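PDB 2RET: EpsJ from Vibrio vulnificus, which is a minor pseudopilin of the type 2 secretion system that pairs with the pseudopilin EpsI, probably as part of the pseudopilus thought to act in protein export. Local coordinates for residues Q34-Q39 and G83-V88; N126-D131 and W135-S140; S150-L155 and K160-Y165. All blocks are in the same frame, centred on the assembly; numbering follows the deposited sequence. Where two conformers were deposited one is given.

Contact 1: Q34-Q39 and G83-V88; sequences QIALRQ and GEVTKV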
loop_
_atom_site.group_PDB
_atom_site.type_symbol
_atom_site.label_atom_id
_atom_site.label_comp_id
_atom_site.label_asym_id
_atom_site.label_seq_id
_atom_site.Cartn_x
_atom_site.Cartn_y
_atom_site.Cartn_z
ATOM N N GLN B 34 10.317 13.090 2.823
ATOM C CA GLN B 34 10.359 11.898 1.994
ATOM C C GLN B 34 11.689 11.141 2.130
ATOM O O GLN B 34 12.140 10.466 1.193
ATOM C CB GLN B 34 10.053 12.271 0.534
ATOM C CG GLN B 34 8.656 12.920 0.405
ATOM C CD GLN B 34 7.989 12.594 -0.867
ATOM O OE1 GLN B 34 7.104 11.718 -0.943
ATOM N NE2 GLN B 34 8.398 13.284 -1.905
ATOM N N ILE B 35 12.265 11.209 3.320
ATOM C CA ILE B 35 13.504 10.486 3.641
ATOM C C ILE B 35 13.258 8.974 3.561
ATOM O O ILE B 35 12.260 8.478 4.083
ATOM C CB ILE B 35 14.052 10.852 5.062
ATOM C CG1 ILE B 35 14.452 12.331 5.097
ATOM C CG2 ILE B 35 15.277 9.970 5.446
ATOM C CD1 ILE B 35 15.193 12.766 6.414
ATOM N N ALA B 36 14.186 8.257 2.925
ATOM C CA ALA B 36 14.019 6.835 2.685
ATOM C C ALA B 36 14.982 5.987 3.545
ATOM O O ALA B 36 16.131 6.358 3.792
ATOM C CB ALA B 36 14.166 6.525 1.183
ATOM N N LEU B 37 14.459 4.860 4.013
ATOM C CA LEU B 37 15.187 3.829 4.728
ATOM C C LEU B 37 16.043 3.057 3.727
ATOM O O LEU B 37 15.739 1.937 3.342
ATOM C CB LEU B 37 14.188 2.920 5.474
ATOM C CG LEU B 37 14.721 2.051 6.622
ATOM C CD1 LEU B 37 15.389 2.905 7.670
ATOM C CD2 LEU B 37 13.558 1.209 7.217
ATOM N N ARG B 38 17.131 3.695 3.308
ATOM C CA ARG B 38 18.007 3.192 2.247
ATOM C C ARG B 38 19.401 3.736 2.533
ATOM O O ARG B 38 19.605 4.944 2.564
ATOM C CB ARG B 38 17.465 3.623 0.862
ATOM C CG ARG B 38 18.437 3.610 -0.343
ATOM C CD ARG B 38 19.069 2.254 -0.592
ATOM N NE ARG B 38 19.258 1.912 -2.015
ATOM C CZ ARG B 38 20.403 1.985 -2.700
ATOM N NH1 ARG B 38 21.519 2.429 -2.134
ATOM N NH2 ARG B 38 20.433 1.611 -3.979
ATOM N N GLN B 39 20.341 2.840 2.795
ATOM C CA GLN B 39 21.722 3.237 3.077
ATOM C C GLN B 39 22.433 3.716 1.804
ATOM O O GLN B 39 22.198 3.185 0.714
ATOM C CB GLN B 39 22.500 2.077 3.678
ATOM C CG GLN B 39 22.188 1.834 5.133
ATOM C CD GLN B 39 22.819 0.564 5.647
ATOM O OE1 GLN B 39 23.155 -0.315 4.877
ATOM N NE2 GLN B 39 22.975 0.460 6.956
ATOM N N GLY B 83 8.866 2.299 -5.871
ATOM C CA GLY B 83 9.410 3.621 -5.513
ATOM C C GLY B 83 10.779 3.801 -6.127
ATOM O O GLY B 83 11.561 2.885 -6.104
ATOM N N GLU B 84 11.028 4.945 -6.745
ATOM C CA GLU B 84 12.347 5.306 -7.226
ATOM C C GLU B 84 13.019 6.168 -6.156
ATOM O O GLU B 84 12.515 7.247 -5.818
ATOM C CB GLU B 84 12.206 6.069 -8.538
ATOM C CG GLU B 84 13.399 6.023 -9.451
ATOM C CD GLU B 84 13.770 4.633 -9.920
ATOM O OE1 GLU B 84 12.893 3.736 -9.983
ATOM O OE2 GLU B 84 14.972 4.437 -10.232
ATOM N N VAL B 85 14.112 5.664 -5.597
ATOM C CA VAL B 85 14.865 6.346 -4.536
ATOM C C VAL B 85 15.974 7.184 -5.213
ATOM O O VAL B 85 16.728 6.677 -6.071
ATOM C CB VAL B 85 15.457 5.343 -3.490
ATOM C CG1 VAL B 85 16.261 6.069 -2.393
ATOM C CG2 VAL B 85 14.351 4.469 -2.847
ATOM N N THR B 86 15.996 8.480 -4.889
ATOM C CA THR B 86 17.041 9.412 -5.333
ATOM C C THR B 86 17.888 9.779 -4.131
ATOM O O THR B 86 17.711 9.235 -3.060
ATOM C CB THR B 86 16.439 10.688 -5.963
ATOM O OG1 THR B 86 15.588 11.344 -5.008
ATOM C CG2 THR B 86 15.661 10.343 -7.286
ATOM N N LYS B 87 18.850 10.667 -4.292
ATOM C CA LYS B 87 19.730 11.022 -3.171
ATOM C C LYS B 87 19.885 12.537 -3.197
ATOM O O LYS B 87 19.964 13.127 -4.275
ATOM C CB LYS B 87 21.061 10.273 -3.311
ATOM C CG LYS B 87 22.104 10.544 -2.249
ATOM C CD LYS B 87 23.281 9.646 -2.387
ATOM C CE LYS B 87 24.225 10.045 -3.492
ATOM N NZ LYS B 87 25.263 8.993 -3.635
ATOM N N VAL B 88 19.815 13.165 -2.022
ATOM C CA VAL B 88 19.891 14.618 -1.898
ATOM C C VAL B 88 20.841 15.007 -0.723
ATOM O O VAL B 88 21.023 14.258 0.207
ATOM C CB VAL B 88 18.500 15.268 -1.649
ATOM C CG1 VAL B 88 17.514 14.860 -2.729
ATOM C CG2 VAL B 88 17.994 14.928 -0.256
#

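Contact 2: N126-D131 and W135-S140; sequences NVRFYD and WINEWS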
loop_
_atom_site.group_PDB
_atom_site.type_symbol
_atom_site.label_atom_id
_atom_site.label_comp_id
_atom_site.label_asym_id
_atom_site.label_seq_id
_atom_site.Cartn_x
_atom_site.Cartn_y
_atom_site.Cartn_z
ATOM N N ASN B 126 22.246 23.571 11.101
ATOM C CA ASN B 126 22.313 22.617 12.196
ATOM C C ASN B 126 21.131 21.628 12.215
ATOM O O ASN B 126 19.992 22.010 12.080
ATOM C CB ASN B 126 22.362 23.336 13.532
ATOM C CG ASN B 126 22.749 22.402 14.675
ATOM O OD1 ASN B 126 23.754 21.668 14.610
ATOM N ND2 ASN B 126 21.941 22.411 15.718
ATOM N N VAL B 127 21.432 20.364 12.434
ATOM C CA VAL B 127 20.441 19.299 12.419
ATOM C C VAL B 127 20.559 18.491 13.693
ATOM O O VAL B 127 21.667 18.199 14.150
ATOM C CB VAL B 127 20.580 18.392 11.176
ATOM C CG1 VAL B 127 19.520 17.270 11.216
ATOM C CG2 VAL B 127 20.387 19.208 9.845
ATOM N N ARG B 128 19.402 18.170 14.276
ATOM C CA ARG B 128 19.299 17.356 15.474
ATOM C C ARG B 128 18.344 16.216 15.224
ATOM O O ARG B 128 17.447 16.310 14.418
ATOM C CB ARG B 128 18.843 18.181 16.642
ATOM C CG ARG B 128 19.903 19.131 17.135
ATOM C CD ARG B 128 19.279 20.317 17.801
ATOM N NE ARG B 128 19.094 20.071 19.215
ATOM C CZ ARG B 128 17.950 20.154 19.892
ATOM N NH1 ARG B 128 16.790 20.487 19.309
ATOM N NH2 ARG B 128 17.972 19.886 21.196
ATOM N N PHE B 129 18.571 15.121 15.931
ATOM C CA PHE B 129 17.921 13.871 15.674
ATOM C C PHE B 129 17.273 13.427 16.962
ATOM O O PHE B 129 17.914 13.409 18.028
ATOM C CB PHE B 129 18.969 12.860 15.213
ATOM C CG PHE B 129 19.843 13.371 14.104
ATOM C CD1 PHE B 129 21.073 13.955 14.384
ATOM C CD2 PHE B 129 19.417 13.302 12.785
ATOM C CE1 PHE B 129 21.886 14.432 13.373
ATOM C CE2 PHE B 129 20.217 13.786 11.752
ATOM C CZ PHE B 129 21.465 14.335 12.045
ATOM N N TYR B 130 15.999 13.104 16.866
ATOM C CA TYR B 130 15.253 12.581 17.972
ATOM C C TYR B 130 15.392 11.075 18.049
ATOM O O TYR B 130 14.907 10.347 17.164
ATOM C CB TYR B 130 13.771 12.954 17.890
ATOM C CG TYR B 130 13.039 12.692 19.194
ATOM C CD1 TYR B 130 13.381 13.381 20.352
ATOM C CD2 TYR B 130 12.020 11.766 19.273
ATOM C CE1 TYR B 130 12.726 13.158 21.542
ATOM C CE2 TYR B 130 11.360 11.534 20.474
ATOM C CZ TYR B 130 11.720 12.232 21.598
ATOM O OH TYR B 130 11.085 12.008 22.784
ATOM N N ASP B 131 16.020 10.621 19.128
ATOM C CA ASP B 131 16.343 9.219 19.303
ATOM C C ASP B 131 15.302 8.502 20.154
ATOM O O ASP B 131 15.524 7.380 20.558
ATOM C CB ASP B 131 17.757 9.055 19.896
ATOM C CG ASP B 131 17.827 9.317 21.417
ATOM O OD1 ASP B 131 16.796 9.481 22.099
ATOM O OD2 ASP B 131 18.953 9.342 21.936
ATOM N N TRP B 135 16.839 14.877 21.793
ATOM C CA TRP B 135 17.409 15.412 20.568
ATOM C C TRP B 135 18.938 15.395 20.713
ATOM O O TRP B 135 19.488 16.000 21.655
ATOM C CB TRP B 135 16.893 16.832 20.348
ATOM C CG TRP B 135 15.449 16.822 20.073
ATOM C CD1 TRP B 135 14.422 16.879 20.994
ATOM C CD2 TRP B 135 14.840 16.660 18.801
ATOM N NE1 TRP B 135 13.219 16.790 20.348
ATOM C CE2 TRP B 135 13.445 16.672 19.000
ATOM C CE3 TRP B 135 15.338 16.554 17.503
ATOM C CZ2 TRP B 135 12.535 16.560 17.935
ATOM C CZ3 TRP B 135 14.446 16.441 16.457
ATOM C CH2 TRP B 135 13.058 16.448 16.675
ATOM N N ILE B 136 19.612 14.669 19.822
ATOM C CA ILE B 136 21.057 14.512 19.868
ATOM C C ILE B 136 21.671 15.116 18.587
ATOM O O ILE B 136 20.955 15.516 17.663
ATOM C CB ILE B 136 21.482 13.005 20.127
ATOM C CG1 ILE B 136 21.059 12.052 18.991
ATOM C CG2 ILE B 136 20.896 12.507 21.446
ATOM C CD1 ILE B 136 21.380 10.581 19.269
ATOM N N ASN B 137 22.996 15.167 18.529
ATOM C CA ASN B 137 23.693 15.948 17.509
ATOM C C ASN B 137 24.362 15.079 16.428
ATOM O O ASN B 137 25.046 15.571 15.541
ATOM C CB ASN B 137 24.690 16.908 18.198
ATOM C CG ASN B 137 24.002 17.800 19.285
ATOM O OD1 ASN B 137 22.807 18.139 19.174
ATOM N ND2 ASN B 137 24.763 18.181 20.333
ATOM N N GLU B 138 24.151 13.778 16.484
ATOM C CA GLU B 138 24.660 12.916 15.439
ATOM C C GLU B 138 23.744 11.716 15.325
ATOM O O GLU B 138 22.973 11.430 16.227
ATOM C CB GLU B 138 26.079 12.482 15.777
ATOM C CG GLU B 138 26.116 11.321 16.716
ATOM C CD GLU B 138 27.363 11.284 17.538
ATOM O OE1 GLU B 138 27.508 12.156 18.424
ATOM O OE2 GLU B 138 28.194 10.379 17.318
ATOM N N TRP B 139 23.860 10.992 14.227
ATOM C CA TRP B 139 23.070 9.780 14.049
ATOM C C TRP B 139 23.941 8.642 13.533
ATOM O O TRP B 139 24.344 8.619 12.367
ATOM C CB TRP B 139 21.903 10.014 13.102
ATOM C CG TRP B 139 20.935 8.902 13.234
ATOM C CD1 TRP B 139 20.772 7.835 12.389
ATOM C CD2 TRP B 139 20.063 8.676 14.337
ATOM N NE1 TRP B 139 19.831 6.980 12.885
ATOM C CE2 TRP B 139 19.365 7.470 14.077
ATOM C CE3 TRP B 139 19.796 9.374 15.516
ATOM C CZ2 TRP B 139 18.417 6.959 14.949
ATOM C CZ3 TRP B 139 18.833 8.876 16.365
ATOM C CH2 TRP B 139 18.162 7.672 16.087
ATOM N N SER B 140 24.236 7.693 14.404
ATOM C CA SER B 140 25.152 6.635 14.034
ATOM C C SER B 140 24.466 5.271 14.017
ATOM O O SER B 140 25.107 4.265 13.799
ATOM C CB SER B 140 26.393 6.665 14.927
ATOM O OG SER B 140 26.047 6.780 16.292
HETATM O O HOH W 1 20.485 18.146 21.249
#

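Contact 3: S150-L155 and K160-Y165; sequences SVELTL and KIARTY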
loop_
_atom_site.group_PDB
_atom_site.type_symbol
_atom_site.label_atom_id
_atom_site.label_comp_id
_atom_site.label_asym_id
_atom_site.label_seq_id
_atom_site.Cartn_x
_atom_site.Cartn_y
_atom_site.Cartn_z
ATOM N N SER B 150 15.111 17.726 13.155
ATOM C CA SER B 150 14.902 19.170 13.250
ATOM C C SER B 150 16.040 19.790 12.448
ATOM O O SER B 150 17.204 19.566 12.739
ATOM C CB SER B 150 14.970 19.670 14.720
ATOM O OG SER B 150 14.808 21.103 14.810
ATOM N N VAL B 151 15.667 20.544 11.427
ATOM C CA VAL B 151 16.589 21.253 10.576
ATOM C C VAL B 151 16.494 22.727 10.939
ATOM O O VAL B 151 15.449 23.331 10.791
ATOM C CB VAL B 151 16.265 20.994 9.081
ATOM C CG1 VAL B 151 17.276 21.769 8.175
ATOM C CG2 VAL B 151 16.320 19.474 8.814
ATOM N N GLU B 152 17.599 23.280 11.449
ATOM C CA GLU B 152 17.686 24.685 11.786
ATOM C C GLU B 152 18.644 25.469 10.877
ATOM O O GLU B 152 19.760 25.084 10.675
ATOM C CB GLU B 152 18.121 24.835 13.241
ATOM C CG GLU B 152 18.136 26.284 13.710
ATOM C CD GLU B 152 18.571 26.387 15.144
ATOM O OE1 GLU B 152 19.796 26.207 15.408
ATOM O OE2 GLU B 152 17.666 26.622 15.991
ATOM N N LEU B 153 18.161 26.596 10.357
ATOM C CA LEU B 153 18.949 27.552 9.571
ATOM C C LEU B 153 19.109 28.836 10.362
ATOM O O LEU B 153 18.189 29.277 11.017
ATOM C CB LEU B 153 18.232 27.873 8.252
ATOM C CG LEU B 153 17.845 26.659 7.390
ATOM C CD1 LEU B 153 17.041 27.094 6.188
ATOM C CD2 LEU B 153 19.109 25.961 6.966
ATOM N N THR B 154 20.297 29.418 10.299
ATOM C CA THR B 154 20.591 30.719 10.855
ATOM C C THR B 154 20.746 31.648 9.640
ATOM O O THR B 154 21.709 31.545 8.854
ATOM C CB THR B 154 21.871 30.681 11.708
ATOM O OG1 THR B 154 21.725 29.673 12.720
ATOM C CG2 THR B 154 22.214 32.117 12.368
ATOM N N LEU B 155 19.738 32.509 9.485
ATOM C CA LEU B 155 19.717 33.533 8.480
ATOM C C LEU B 155 20.315 34.839 9.032
ATOM O O LEU B 155 20.123 35.193 10.190
ATOM C CB LEU B 155 18.296 33.776 7.975
ATOM C CG LEU B 155 17.402 32.624 7.502
ATOM C CD1 LEU B 155 16.268 33.150 6.589
ATOM C CD2 LEU B 155 18.186 31.503 6.851
ATOM N N LYS B 160 17.645 32.519 13.621
ATOM C CA LYS B 160 17.315 31.092 13.602
ATOM C C LYS B 160 15.858 30.782 13.265
ATOM O O LYS B 160 14.924 31.325 13.864
ATOM C CB LYS B 160 17.684 30.454 14.938
ATOM C CG LYS B 160 19.167 30.523 15.244
ATOM C CD LYS B 160 19.510 29.864 16.568
ATOM C CE LYS B 160 20.959 30.142 16.959
ATOM N NZ LYS B 160 21.902 29.482 15.984
ATOM N N ILE B 161 15.671 29.892 12.292
ATOM C CA ILE B 161 14.354 29.286 12.018
ATOM C C ILE B 161 14.592 27.762 11.910
ATOM O O ILE B 161 15.641 27.333 11.454
ATOM C CB ILE B 161 13.704 29.869 10.733
ATOM C CG1 ILE B 161 14.536 29.538 9.471
ATOM C CG2 ILE B 161 13.611 31.365 10.812
ATOM C CD1 ILE B 161 13.829 29.750 8.114
ATOM N N ALA B 162 13.600 26.969 12.290
ATOM C CA ALA B 162 13.730 25.529 12.359
ATOM C C ALA B 162 12.470 24.832 11.847
ATOM O O ALA B 162 11.354 25.338 12.048
ATOM C CB ALA B 162 14.019 25.096 13.794
ATOM N N ARG B 163 12.676 23.701 11.170
ATOM C CA ARG B 163 11.585 22.792 10.789
ATOM C C ARG B 163 11.837 21.354 11.289
ATOM O O ARG B 163 12.910 20.826 11.155
ATOM C CB ARG B 163 11.331 22.806 9.270
ATOM C CG ARG B 163 10.542 24.034 8.766
ATOM C CD ARG B 163 9.032 24.002 9.112
ATOM N NE ARG B 163 8.369 22.938 8.355
ATOM C CZ ARG B 163 7.963 21.765 8.835
ATOM N NH1 ARG B 163 7.431 20.893 7.985
ATOM N NH2 ARG B 163 8.069 21.455 10.121
ATOM N N THR B 164 10.812 20.755 11.881
ATOM C CA THR B 164 10.804 19.400 12.385
ATOM C C THR B 164 10.031 18.488 11.457
ATOM O O THR B 164 8.887 18.775 11.136
ATOM C CB THR B 164 10.070 19.348 13.759
ATOM O OG1 THR B 164 10.760 20.202 14.686
ATOM C CG2 THR B 164 10.034 17.909 14.304
ATOM N N TYR B 165 10.625 17.360 11.102
ATOM C CA TYR B 165 10.056 16.436 10.140
ATOM C C TYR B 165 10.075 15.028 10.709
ATOM O O TYR B 165 11.059 14.643 11.354
ATOM C CB TYR B 165 10.905 16.428 8.868
ATOM C CG TYR B 165 11.149 17.757 8.222
ATOM C CD1 TYR B 165 10.217 18.299 7.337
ATOM C CD2 TYR B 165 12.332 18.451 8.445
ATOM C CE1 TYR B 165 10.431 19.519 6.734
ATOM C CE2 TYR B 165 12.567 19.662 7.850
ATOM C CZ TYR B 165 11.624 20.184 6.970
ATOM O OH TYR B 165 11.854 21.374 6.343
#

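Contact 1: Q34-Q39 and G83-V88
Val-85 meets Ala-36 and Arg-38 through a single methyl group, CG1, where the loop that follows the long N-terminal helix of this pilin-like fold passes over strand 79-93 of the six-stranded antiparallel sheet. The approach is wide: the nearest pair of CA atoms, those of Ala-36 and Val-85, lie 7.3 Å apart, and only 103 Å² of surface is buried. Val-85 carries CG1 opposite its own backbone N (chi1 179°), and this branch does all the touching. It lies 3.9 Å from Arg-38 CG and 4.2 Å from Ala-36 CB, both within van der Waals range. Between the two partners Leu-37 is the centre of an inverse gamma turn, with a weak bond from Arg-38 N to Ala-36 O. The arginine and valine side chains cross at a slant, with the aliphatic root of the arginine as the contact surface. Beyond CG the arginine chain, in the conformer described, bends at chi2 (57°) and again at chi3, carrying its charged end on to other partners. In that conformer Asp-106 forms a salt bridge with NH1, and Pro-105 packs on both Arg-38 and Val-85. Within the loop, the same conformer lets Arg-38 NH1 donate to Gln-39 O at 3.0 Å; the acceptor lies 5° out of the guanidinium plane, and the donor sits nearly in line with the C=O bond.

Contact 2: N126-D131 and W135-S140
Strands 126-130 and 135-136 run antiparallel, with Phe-129 and Ile-136 as the hydrogen-bonded pair (Phe-129 N to Ile-136 O 3.0 Å, Ile-136 N to Phe-129 O 2.8 Å) and Tyr-130 and Trp-135 as the adjoining non-hydrogen-bonded pair. The latter two side chains share a face of the sheet and cross at about a right angle. Tyr-130 CB stands 3.6 Å from the centroid of the Trp-135 six-membered ring and 4° off its normal, a CH-pi contact. The phenol then leans across the pyrrole end, where Tyr-130 CD1 comes 3.4 Å from Trp-135 NE1, and the two rings are oblique, with planes at 42°. The Arg-128 guanidinium lays one face against Trp-135 CB, with Arg-128 NH2 3.3 Å from that atom. A water bridges Arg-128 NH2 and Asn-137 OD1, accepting from the first and donating to the second. This is a beta hairpin at the margin of the four-stranded sheet, whose short second strand gives way to a loop after Ile-136. That loop folds back over one face of the Phe-129 ring. Trp-139 CB sits over the centre of the phenyl ring, 4.0 Å from its centroid, while Trp-139 CE3 packs on Phe-129 CB at 3.6 Å. With CG opposite the backbone N of Trp-139 (chi1 -165°), the indole extends past Phe-129 until its six-membered ring meets Asp-131 CB edge-on. Trp-54 of strand 49-56 adds an edge-to-face contact to Phe-129. On the Tyr-130 and Trp-135 face, Leu-30 and Met-27 of the EpsI chain pack against the tyrosine and tryptophan respectively.

Contact 3: S150-L155 and K160-Y165
Four backbone bonds join Val-151 with Arg-163 and Leu-153 with Ile-161, the hydrogen-bonded pairs of two antiparallel strands whose axes approach to 4.5 Å with 164° between their directions; the shortest bonds are 2.8 Å, as from Val-151 N to Arg-163 O. Val-151, Leu-153 and Ile-161 share the buried face. There the Val-151 CG2 branch meets the Tyr-165 ring at its edge, 3.9 Å from CE2, and Leu-153 CB lies 4.2 Å from Ile-161 CG1. On this face too Arg-163 leads away from strand 150-155: in the conformer described, NH1 forms a salt bridge with Asp-29 and NH2 bonds Asn-23 of the EpsI chain, which also bonds Ala-162 O and Thr-164 N. On the other face, Lys-160 crosses Glu-152 at a slant and lies beside Thr-154, pointing the same way. Its chain is straight as far as CE and turns only at chi4 (-66°), which brings NZ within 3.3 Å of Thr-154 OG1, a weak hydrogen bond, and 3.9 Å from Glu-152 OE1, a long salt bridge. Lys-160 CD lies as near the carboxylate as NZ does, so aliphatic contact accompanies the charge pairing. Such pairing is that of a beta hairpin at the edge of the four-stranded sheet of a pilin-like fold, Val-151 and Tyr-165 packing on the N-terminal helix, Leu-153 and Leu-155 on strand 114-119, and strand 159-166 joined to EpsI.

In the fold
Contacts 2 and 3 are successive hairpins of the same four-stranded sheet, their centres about 13 Å apart. They meet where strands 122-130 and 148-155 are neighbours, with probable hydrogen bonds from Ser-150 N to Arg-128 O and from Glu-152 N to Asn-126 O. Contact 1 sets a loop against the six-stranded sheet, about 21 Å from contact 3 between centres and across the centre of the chain from it. Contact 3 is partly buried and combines backbone bonding with an apolar inner face; contact 2, nearer the surface, relies more on aromatic overlap. Contact 1, also superficial, rests on side-chain van der Waals contact alone. EpsI reaches both hairpins.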